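Local atomic coordinates of chromosome partition protein Smc (Pyrococcus furiosus, PDB entry 3KTA), a protein that is probably required for chromosome condensation and partitioning, its N-terminal part, the piece described here, contributing the ATP-binding P-loop to an ABC-type ATPase domain. Residues N87-G92 and D96-V101; I102-Y107 and S112-N117; N141-L144 and T149-I152. One frame throughout, in Å; residues are numbered along the deposited sequence.

Overall arrangement
Followed from the N terminus, the three contacts come in series along the chain, none nested in or crossing another. Interaction 1 closes the connection between strand 80-87 and strand 99-106; interaction 2 then closes the hairpin of strands 99-106 and 112-116. These two share strand 99-106 and touch: Val101 O lies 2.8 Å from Asn117 N, a probable hydrogen bond, and Val100 CG1 lies 3.9 Å from Leu116 CD1. Interaction 3, with its centre about 27 Å from each of the other two centres, closes the loop between strand 142-143 and helix 150-153. It ties that strand, which pairs with the other Smc chain, to the helix.

Interaction 1. Residues N87-G92 and D96-V101; sequences NNEDRG and DEDEVV
Arg91 lays its guanidinium beside the backbone of Asp96-Asp98, with Glu97 N over one face and acidic oxygens at its edge. The two segments close the connection between antiparallel strands 80-87 and 99-106 of the ATPase-domain sheet, and their last bridge is the non-hydrogen-bonded pair Asn87-Glu99. Beyond it a type I turn runs from Asn88 to Arg91. A bend at chi2 (-62°) folds the arginine chain back toward the opposite segment. There NE and NH2 both grip Asp96 OD1, a side-on salt bridge to one atom, with NH2 at 3.0 Å. At the adjoining edge, NH1 meets Asp98 OD1 at 2.7 Å in an almost straight bond, and water 1 bridges NH2 to the same oxygen, weakly at the second step. Both carboxylates stand 62° from the guanidinium plane, although their contacting oxygens lie close to it. NH1 also returns to Asn88 O, which accepts Arg91 N from the opposite face of its plane; the arginine is thereby tied to its own turn as well as to both aspartates.

Asn88 makes the inner half of the contact. Its backbone N donates to Asp98 O over 2.7 Å, while CB rests 3.8 Å from Val100 CG2. The side-chain amide works in two directions: OD1 accepts from Phe93 N in the intervening loop, and ND2 donates to Glu97 O at 3.0 Å, approaching nearly along the C=O axis with that oxygen 15° out of the amide plane.

Interaction 2. Residues I102-Y107 and S112-N117; sequences IRRRVY and SSYWLN
The guanidinium of Arg103 lies almost flat on the indole of Trp115, their planes 16° apart, in a cation-pi stack across an antiparallel pair. CZ sits 3.6 Å from the centroid of the Trp115 six-membered ring, and NH2 reaches over the pyrrole side. The bend at chi3 (57°) turns the end of the arginine over the ring; NH1 continues to a salt bridge with Glu81, which also receives Arg105 NE. Arg105 belongs to the same sheet face but meets the tryptophan differently: its CB comes to the ring edge, 3.9 Å from Trp115 CZ3. Its guanidinium is steeply inclined to the indole and donates NH1 in plane to Tyr107 OH. That hydroxyl is linked through water 3 to Ser113 OG.

On the other face Arg104 runs alongside Tyr114, both pointing the same way. The extended arginine places CG over the phenol ring, 3.9 Å from the Tyr114 centroid, a CH-pi contact. Farther out, Tyr114 OH lies above the guanidinium, whereas Ser112 OG approaches its edge and accepts NE at 3.0 Å, close to the guanidinium plane. Water 2 links Ser112 OG to Arg104 NH2, and NH1 is taken up by Phe48 O and Gly52 O, so this buried head is held from several sides. Ile102 CG1 and Leu116 CD1 extend this face as an apolar pair, 4.0 Å apart, near helix 123-132.

Reciprocal backbone bonds in the hydrogen-bonded pairs Arg103-Trp115 and Arg105-Ser113 fix the register, and the strand axes run 165° apart: this is a beta hairpin, within the antiparallel sheet of the SMC N-terminal ATPase domain.

Interaction 3. Residues N141-L144 and T149-I152; sequences NIVL and TKFI
Strand 142-143 and the opening turn of helix 150-153 face each other without backbone pairing: the nearest CA atoms, those of Val143 and Lys150, are 8.6 Å apart. Side chains must therefore span the gap. Lys150 does so as a long arm: CG occupies the position between backbone N and carbonyl carbon (chi1 64°), and the chain beyond it is extended, carrying NZ to within 2.7 Å of Ile142 O. This hydrogen bond joins the charged tip to a strand carbonyl, with the donor tilted 25° from the carbonyl plane. Water 4 adds a second link, accepting from Leu144 N at 3.0 Å and, weakly, from Lys150 NZ.

Next to the lysine, Phe151 offers the edge of its ring to Val143, with CE2 4.1 Å from CG2, while Lys150 CG lies over one ring face. The contact thus combines one ammonium-to-backbone bond with a small apolar patch.

Ile142 packs on Leu47 of helix 39-49, whose first residues complete the P-loop; Ile142 and Val143 also form a parallel ladder with a strand of the other Smc chain, whose Val78 packs on Phe151, so strand and helix both border the chain interface.

Interaction 1. Residues N87-G92 and D96-V101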
loop_
_atom_site.group_PDB
_atom_site.type_symbol
_atom_site.label_atom_id
_atom_site.label_comp_id
_atom_site.label_asym_id
_atom_site.label_seq_id
_atom_site.Cartn_x
_atom_site.Cartn_y
_atom_site.Cartn_z
ATOM N N ASN A 87 -12.886 10.672 3.293
ATOM C CA ASN A 87 -13.311 11.950 2.748
ATOM C C ASN A 87 -13.739 11.764 1.287
ATOM O O ASN A 87 -12.990 11.219 0.477
ATOM C CB ASN A 87 -12.188 12.980 2.861
ATOM C CG ASN A 87 -12.619 14.346 2.394
ATOM O OD1 ASN A 87 -12.917 14.535 1.222
ATOM N ND2 ASN A 87 -12.648 15.307 3.310
ATOM N N ASN A 88 -14.963 12.191 0.968
ATOM C CA ASN A 88 -15.537 12.025 -0.369
ATOM C C ASN A 88 -15.965 13.365 -0.940
ATOM O O ASN A 88 -16.890 13.435 -1.759
ATOM C CB ASN A 88 -16.745 11.068 -0.345
ATOM C CG ASN A 88 -17.202 10.654 -1.739
ATOM O OD1 ASN A 88 -16.394 10.293 -2.593
ATOM N ND2 ASN A 88 -18.516 10.699 -1.970
ATOM N N GLU A 89 -15.305 14.436 -0.523
ATOM C CA GLU A 89 -15.617 15.732 -1.125
ATOM C C GLU A 89 -15.422 15.716 -2.647
ATOM O O GLU A 89 -16.088 16.471 -3.376
ATOM C CB GLU A 89 -14.775 16.825 -0.495
ATOM C CG GLU A 89 -15.124 17.117 0.934
ATOM C CD GLU A 89 -14.209 18.157 1.528
ATOM O OE1 GLU A 89 -13.954 19.169 0.848
ATOM O OE2 GLU A 89 -13.736 17.959 2.664
ATOM N N ASP A 90 -14.520 14.860 -3.131
ATOM C CA ASP A 90 -14.246 14.763 -4.570
ATOM C C ASP A 90 -15.262 13.911 -5.331
ATOM O O ASP A 90 -15.193 13.789 -6.549
ATOM C CB ASP A 90 -12.819 14.263 -4.834
ATOM C CG ASP A 90 -12.583 12.813 -4.379
ATOM O OD1 ASP A 90 -13.488 12.158 -3.810
ATOM O OD2 ASP A 90 -11.453 12.324 -4.593
ATOM N N ARG A 91 -16.210 13.339 -4.596
ATOM C CA ARG A 91 -17.240 12.473 -5.169
ATOM C C ARG A 91 -16.660 11.301 -5.961
ATOM O O ARG A 91 -17.248 10.836 -6.939
ATOM C CB ARG A 91 -18.256 13.286 -5.992
ATOM C CG ARG A 91 -19.073 14.244 -5.120
ATOM C CD ARG A 91 -19.885 13.461 -4.094
ATOM N NE ARG A 91 -20.869 14.272 -3.383
ATOM C CZ ARG A 91 -20.632 14.975 -2.276
ATOM N NH1 ARG A 91 -19.424 14.989 -1.718
ATOM N NH2 ARG A 91 -21.614 15.673 -1.715
ATOM N N GLY A 92 -15.507 10.807 -5.512
ATOM C CA GLY A 92 -14.972 9.583 -6.066
ATOM C C GLY A 92 -15.928 8.421 -5.848
ATOM O O GLY A 92 -16.092 7.581 -6.730
ATOM N N ASP A 96 -23.741 10.744 -2.698
ATOM C CA ASP A 96 -23.817 12.193 -2.560
ATOM C C ASP A 96 -23.583 12.633 -1.123
ATOM O O ASP A 96 -24.424 13.308 -0.522
ATOM C CB ASP A 96 -25.176 12.712 -3.054
ATOM C CG ASP A 96 -25.181 14.216 -3.275
ATOM O OD1 ASP A 96 -24.104 14.842 -3.184
ATOM O OD2 ASP A 96 -26.264 14.776 -3.542
ATOM N N GLU A 97 -22.438 12.242 -0.571
ATOM C CA GLU A 97 -22.054 12.644 0.776
ATOM C C GLU A 97 -20.570 12.971 0.833
ATOM O O GLU A 97 -19.769 12.308 0.169
ATOM C CB GLU A 97 -22.328 11.505 1.756
ATOM C CG GLU A 97 -23.787 11.097 1.846
ATOM C CD GLU A 97 -24.626 12.101 2.600
ATOM O OE1 GLU A 97 -24.051 12.894 3.368
ATOM O OE2 GLU A 97 -25.865 12.091 2.427
ATOM N N ASP A 98 -20.207 13.971 1.630
ATOM C CA ASP A 98 -18.795 14.319 1.829
ATOM C C ASP A 98 -18.022 13.296 2.644
ATOM O O ASP A 98 -16.790 13.309 2.637
ATOM C CB ASP A 98 -18.663 15.668 2.532
ATOM C CG ASP A 98 -19.015 16.827 1.641
ATOM O OD1 ASP A 98 -19.154 16.627 0.414
ATOM O OD2 ASP A 98 -19.139 17.948 2.178
ATOM N N GLU A 99 -18.737 12.441 3.371
ATOM C CA GLU A 99 -18.101 11.385 4.152
ATOM C C GLU A 99 -18.717 10.044 3.788
ATOM O O GLU A 99 -19.944 9.918 3.694
ATOM C CB GLU A 99 -18.275 11.650 5.649
ATOM C CG GLU A 99 -17.659 10.582 6.548
ATOM C CD GLU A 99 -18.021 10.789 8.011
ATOM O OE1 GLU A 99 -19.167 10.469 8.401
ATOM O OE2 GLU A 99 -17.160 11.281 8.763
ATOM N N VAL A 100 -17.868 9.045 3.560
ATOM C CA VAL A 100 -18.324 7.681 3.331
ATOM C C VAL A 100 -17.701 6.803 4.396
ATOM O O VAL A 100 -16.473 6.716 4.480
ATOM C CB VAL A 100 -17.919 7.166 1.934
ATOM C CG1 VAL A 100 -18.183 5.657 1.798
ATOM C CG2 VAL A 100 -18.651 7.961 0.832
ATOM N N VAL A 101 -18.541 6.168 5.212
ATOM C CA VAL A 101 -18.062 5.365 6.336
ATOM C C VAL A 101 -18.432 3.921 6.055
ATOM O O VAL A 101 -19.608 3.596 5.827
ATOM C CB VAL A 101 -18.712 5.805 7.678
ATOM C CG1 VAL A 101 -18.140 4.992 8.869
ATOM C CG2 VAL A 101 -18.504 7.296 7.921
HETATM O O HOH W 1 -22.097 17.786 0.338
#

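Interaction 2. Residues I102-Y107 and S112-N117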
loop_
_atom_site.group_PDB
_atom_site.type_symbol
_atom_site.label_atom_id
_atom_site.label_comp_id
_atom_site.label_asym_id
_atom_site.label_seq_id
_atom_site.Cartn_x
_atom_site.Cartn_y
_atom_site.Cartn_z
ATOM N N ILE A 102 -17.434 3.048 6.078
ATOM C CA ILE A 102 -17.667 1.624 5.914
ATOM C C ILE A 102 -17.228 0.912 7.192
ATOM O O ILE A 102 -16.173 1.221 7.749
ATOM C CB ILE A 102 -16.902 1.070 4.705
ATOM C CG1 ILE A 102 -17.435 1.687 3.409
ATOM C CG2 ILE A 102 -16.994 -0.438 4.660
ATOM C CD1 ILE A 102 -16.563 1.394 2.191
ATOM N N ARG A 103 -18.054 -0.014 7.674
ATOM C CA ARG A 103 -17.736 -0.753 8.893
ATOM C C ARG A 103 -17.926 -2.233 8.626
ATOM O O ARG A 103 -18.874 -2.627 7.948
ATOM C CB ARG A 103 -18.640 -0.318 10.058
ATOM C CG ARG A 103 -18.403 -1.096 11.343
ATOM C CD ARG A 103 -18.783 -0.269 12.568
ATOM N NE ARG A 103 -20.172 0.178 12.534
ATOM C CZ ARG A 103 -21.163 -0.408 13.201
ATOM N NH1 ARG A 103 -20.928 -1.480 13.950
ATOM N NH2 ARG A 103 -22.398 0.080 13.113
ATOM N N ARG A 104 -17.013 -3.045 9.154
ATOM C CA ARG A 104 -17.124 -4.491 9.076
ATOM C C ARG A 104 -16.903 -5.074 10.460
ATOM O O ARG A 104 -15.970 -4.688 11.177
ATOM C CB ARG A 104 -16.101 -5.090 8.109
ATOM C CG ARG A 104 -16.265 -6.583 7.932
ATOM C CD ARG A 104 -15.132 -7.177 7.107
ATOM N NE ARG A 104 -15.237 -8.633 6.973
ATOM C CZ ARG A 104 -14.424 -9.363 6.218
ATOM N NH1 ARG A 104 -13.446 -8.771 5.536
ATOM N NH2 ARG A 104 -14.578 -10.687 6.141
ATOM N N ARG A 105 -17.759 -6.014 10.833
ATOM C CA ARG A 105 -17.613 -6.687 12.116
ATOM C C ARG A 105 -17.601 -8.190 11.858
ATOM O O ARG A 105 -18.455 -8.701 11.137
ATOM C CB ARG A 105 -18.773 -6.300 13.041
ATOM C CG ARG A 105 -18.766 -6.992 14.385
ATOM C CD ARG A 105 -20.012 -6.634 15.187
ATOM N NE ARG A 105 -20.050 -5.239 15.605
ATOM C CZ ARG A 105 -21.000 -4.730 16.384
ATOM N NH1 ARG A 105 -21.984 -5.508 16.806
ATOM N NH2 ARG A 105 -20.977 -3.451 16.731
ATOM N N VAL A 106 -16.626 -8.899 12.419
ATOM C CA VAL A 106 -16.599 -10.355 12.298
ATOM C C VAL A 106 -16.794 -10.995 13.667
ATOM O O VAL A 106 -16.236 -10.537 14.659
ATOM C CB VAL A 106 -15.281 -10.873 11.678
ATOM C CG1 VAL A 106 -14.104 -10.542 12.580
ATOM C CG2 VAL A 106 -15.367 -12.369 11.439
ATOM N N TYR A 107 -17.586 -12.061 13.706
ATOM C CA TYR A 107 -17.892 -12.759 14.946
ATOM C C TYR A 107 -17.091 -14.045 15.094
ATOM O O TYR A 107 -16.532 -14.547 14.124
ATOM C CB TYR A 107 -19.391 -13.067 15.005
ATOM C CG TYR A 107 -20.231 -11.837 15.230
ATOM C CD1 TYR A 107 -20.701 -11.085 14.161
ATOM C CD2 TYR A 107 -20.530 -11.407 16.513
ATOM C CE1 TYR A 107 -21.468 -9.953 14.373
ATOM C CE2 TYR A 107 -21.293 -10.284 16.734
ATOM C CZ TYR A 107 -21.762 -9.558 15.658
ATOM O OH TYR A 107 -22.524 -8.435 15.884
ATOM N N SER A 112 -19.618 -12.152 8.970
ATOM C CA SER A 112 -19.363 -10.721 8.963
ATOM C C SER A 112 -20.627 -9.914 8.713
ATOM O O SER A 112 -21.455 -10.282 7.877
ATOM C CB SER A 112 -18.337 -10.355 7.882
ATOM O OG SER A 112 -17.010 -10.589 8.319
ATOM N N SER A 113 -20.747 -8.802 9.430
ATOM C CA SER A 113 -21.782 -7.807 9.196
ATOM C C SER A 113 -21.107 -6.557 8.642
ATOM O O SER A 113 -19.971 -6.255 9.011
ATOM C CB SER A 113 -22.490 -7.460 10.503
ATOM O OG SER A 113 -23.130 -8.607 11.043
ATOM N N TYR A 114 -21.804 -5.839 7.760
ATOM C CA TYR A 114 -21.274 -4.616 7.170
ATOM C C TYR A 114 -22.250 -3.443 7.305
ATOM O O TYR A 114 -23.473 -3.638 7.331
ATOM C CB TYR A 114 -21.006 -4.820 5.672
ATOM C CG TYR A 114 -19.849 -5.732 5.322
ATOM C CD1 TYR A 114 -20.022 -7.107 5.244
ATOM C CD2 TYR A 114 -18.592 -5.211 5.040
ATOM C CE1 TYR A 114 -18.965 -7.946 4.914
ATOM C CE2 TYR A 114 -17.527 -6.049 4.697
ATOM C CZ TYR A 114 -17.726 -7.407 4.638
ATOM O OH TYR A 114 -16.682 -8.236 4.300
ATOM N N TRP A 115 -21.707 -2.229 7.374
ATOM C CA TRP A 115 -22.498 -0.997 7.356
ATOM C C TRP A 115 -21.883 -0.047 6.348
ATOM O O TRP A 115 -20.665 -0.002 6.196
ATOM C CB TRP A 115 -22.498 -0.292 8.714
ATOM C CG TRP A 115 -23.178 -1.029 9.830
ATOM C CD1 TRP A 115 -24.396 -0.738 10.372
ATOM C CD2 TRP A 115 -22.674 -2.155 10.555
ATOM N NE1 TRP A 115 -24.684 -1.619 11.389
ATOM C CE2 TRP A 115 -23.644 -2.503 11.517
ATOM C CE3 TRP A 115 -21.496 -2.906 10.486
ATOM C CZ2 TRP A 115 -23.472 -3.571 12.398
ATOM C CZ3 TRP A 115 -21.326 -3.963 11.352
ATOM C CH2 TRP A 115 -22.309 -4.287 12.303
ATOM N N LEU A 116 -22.736 0.701 5.657
ATOM C CA LEU A 116 -22.312 1.765 4.770
ATOM C C LEU A 116 -23.065 3.020 5.184
ATOM O O LEU A 116 -24.300 3.038 5.196
ATOM C CB LEU A 116 -22.616 1.413 3.311
ATOM C CG LEU A 116 -22.465 2.536 2.288
ATOM C CD1 LEU A 116 -21.001 2.989 2.175
ATOM C CD2 LEU A 116 -22.993 2.083 0.922
ATOM N N ASN A 117 -22.335 4.053 5.568
ATOM C CA ASN A 117 -22.962 5.276 6.054
ATOM C C ASN A 117 -24.054 5.044 7.099
ATOM O O ASN A 117 -25.115 5.669 7.065
ATOM C CB ASN A 117 -23.475 6.130 4.894
ATOM C CG ASN A 117 -22.341 6.764 4.109
ATOM O OD1 ASN A 117 -21.202 6.772 4.569
ATOM N ND2 ASN A 117 -22.646 7.300 2.926
HETATM O O HOH W 2 -16.261 -13.110 7.488
HETATM O O HOH W 3 -24.138 -7.464 13.798
#

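Interaction 3. Residues N141-L144 and T149-I152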
loop_
_atom_site.group_PDB
_atom_site.type_symbol
_atom_site.label_atom_id
_atom_site.label_comp_id
_atom_site.label_asym_id
_atom_site.label_seq_id
_atom_site.Cartn_x
_atom_site.Cartn_y
_atom_site.Cartn_z
ATOM N N ASN A 141 -1.954 -0.934 -5.556
ATOM C CA ASN A 141 -1.621 0.207 -4.700
ATOM C C ASN A 141 -1.419 -0.190 -3.253
ATOM O O ASN A 141 -1.011 0.629 -2.425
ATOM C CB ASN A 141 -2.712 1.292 -4.779
ATOM C CG ASN A 141 -4.093 0.756 -4.432
ATOM O OD1 ASN A 141 -4.590 -0.143 -5.107
ATOM N ND2 ASN A 141 -4.716 1.303 -3.377
ATOM N N ILE A 142 -1.734 -1.437 -2.939
ATOM C CA ILE A 142 -1.513 -1.941 -1.588
ATOM C C ILE A 142 -0.320 -2.884 -1.643
ATOM O O ILE A 142 -0.354 -3.902 -2.323
ATOM C CB ILE A 142 -2.795 -2.589 -1.003
ATOM C CG1 ILE A 142 -3.846 -1.497 -0.706
ATOM C CG2 ILE A 142 -2.481 -3.387 0.262
ATOM C CD1 ILE A 142 -5.177 -2.032 -0.197
ATOM N N VAL A 143 0.774 -2.514 -0.979
ATOM C CA VAL A 143 1.980 -3.334 -1.025
ATOM C C VAL A 143 2.317 -3.832 0.372
ATOM O O VAL A 143 2.857 -3.087 1.205
ATOM C CB VAL A 143 3.186 -2.563 -1.612
ATOM C CG1 VAL A 143 4.405 -3.485 -1.719
ATOM C CG2 VAL A 143 2.831 -1.953 -2.986
ATOM N N LEU A 144 1.976 -5.090 0.640
ATOM C CA LEU A 144 2.120 -5.656 1.980
ATOM C C LEU A 144 3.584 -5.956 2.278
ATOM O O LEU A 144 4.430 -5.958 1.375
ATOM C CB LEU A 144 1.262 -6.918 2.131
ATOM C CG LEU A 144 -0.230 -6.722 1.818
ATOM C CD1 LEU A 144 -0.939 -8.062 1.844
ATOM C CD2 LEU A 144 -0.870 -5.720 2.782
ATOM N N THR A 149 8.307 -6.627 -4.509
ATOM C CA THR A 149 8.781 -7.212 -5.749
ATOM C C THR A 149 7.735 -8.074 -6.445
ATOM O O THR A 149 8.030 -8.693 -7.460
ATOM C CB THR A 149 10.079 -8.025 -5.559
ATOM O OG1 THR A 149 9.849 -9.090 -4.631
ATOM C CG2 THR A 149 11.207 -7.123 -5.048
ATOM N N LYS A 150 6.507 -8.107 -5.924
ATOM C CA LYS A 150 5.424 -8.776 -6.656
ATOM C C LYS A 150 5.374 -8.282 -8.107
ATOM O O LYS A 150 5.034 -9.033 -9.022
ATOM C CB LYS A 150 4.056 -8.572 -5.989
ATOM C CG LYS A 150 3.555 -7.128 -5.944
ATOM C CD LYS A 150 2.167 -7.042 -5.279
ATOM C CE LYS A 150 1.853 -5.609 -4.823
ATOM N NZ LYS A 150 0.434 -5.401 -4.401
ATOM N N PHE A 151 5.714 -7.014 -8.308
ATOM C CA PHE A 151 5.661 -6.406 -9.630
ATOM C C PHE A 151 6.765 -6.917 -10.543
ATOM O O PHE A 151 6.639 -6.877 -11.764
ATOM C CB PHE A 151 5.711 -4.886 -9.514
ATOM C CG PHE A 151 4.546 -4.310 -8.768
ATOM C CD1 PHE A 151 3.302 -4.213 -9.372
ATOM C CD2 PHE A 151 4.687 -3.886 -7.454
ATOM C CE1 PHE A 151 2.217 -3.691 -8.680
ATOM C CE2 PHE A 151 3.611 -3.364 -6.762
ATOM C CZ PHE A 151 2.379 -3.259 -7.372
ATOM N N ILE A 152 7.859 -7.392 -9.960
ATOM C CA ILE A 152 8.908 -7.958 -10.805
ATOM C C ILE A 152 8.815 -9.492 -10.865
ATOM O O ILE A 152 9.398 -10.111 -11.755
ATOM C CB ILE A 152 10.332 -7.417 -10.465
ATOM C CG1 ILE A 152 10.683 -7.631 -9.002
ATOM C CG2 ILE A 152 10.436 -5.926 -10.800
ATOM C CD1 ILE A 152 11.257 -9.000 -8.690
HETATM O O HOH W 4 1.022 -6.854 -1.560
#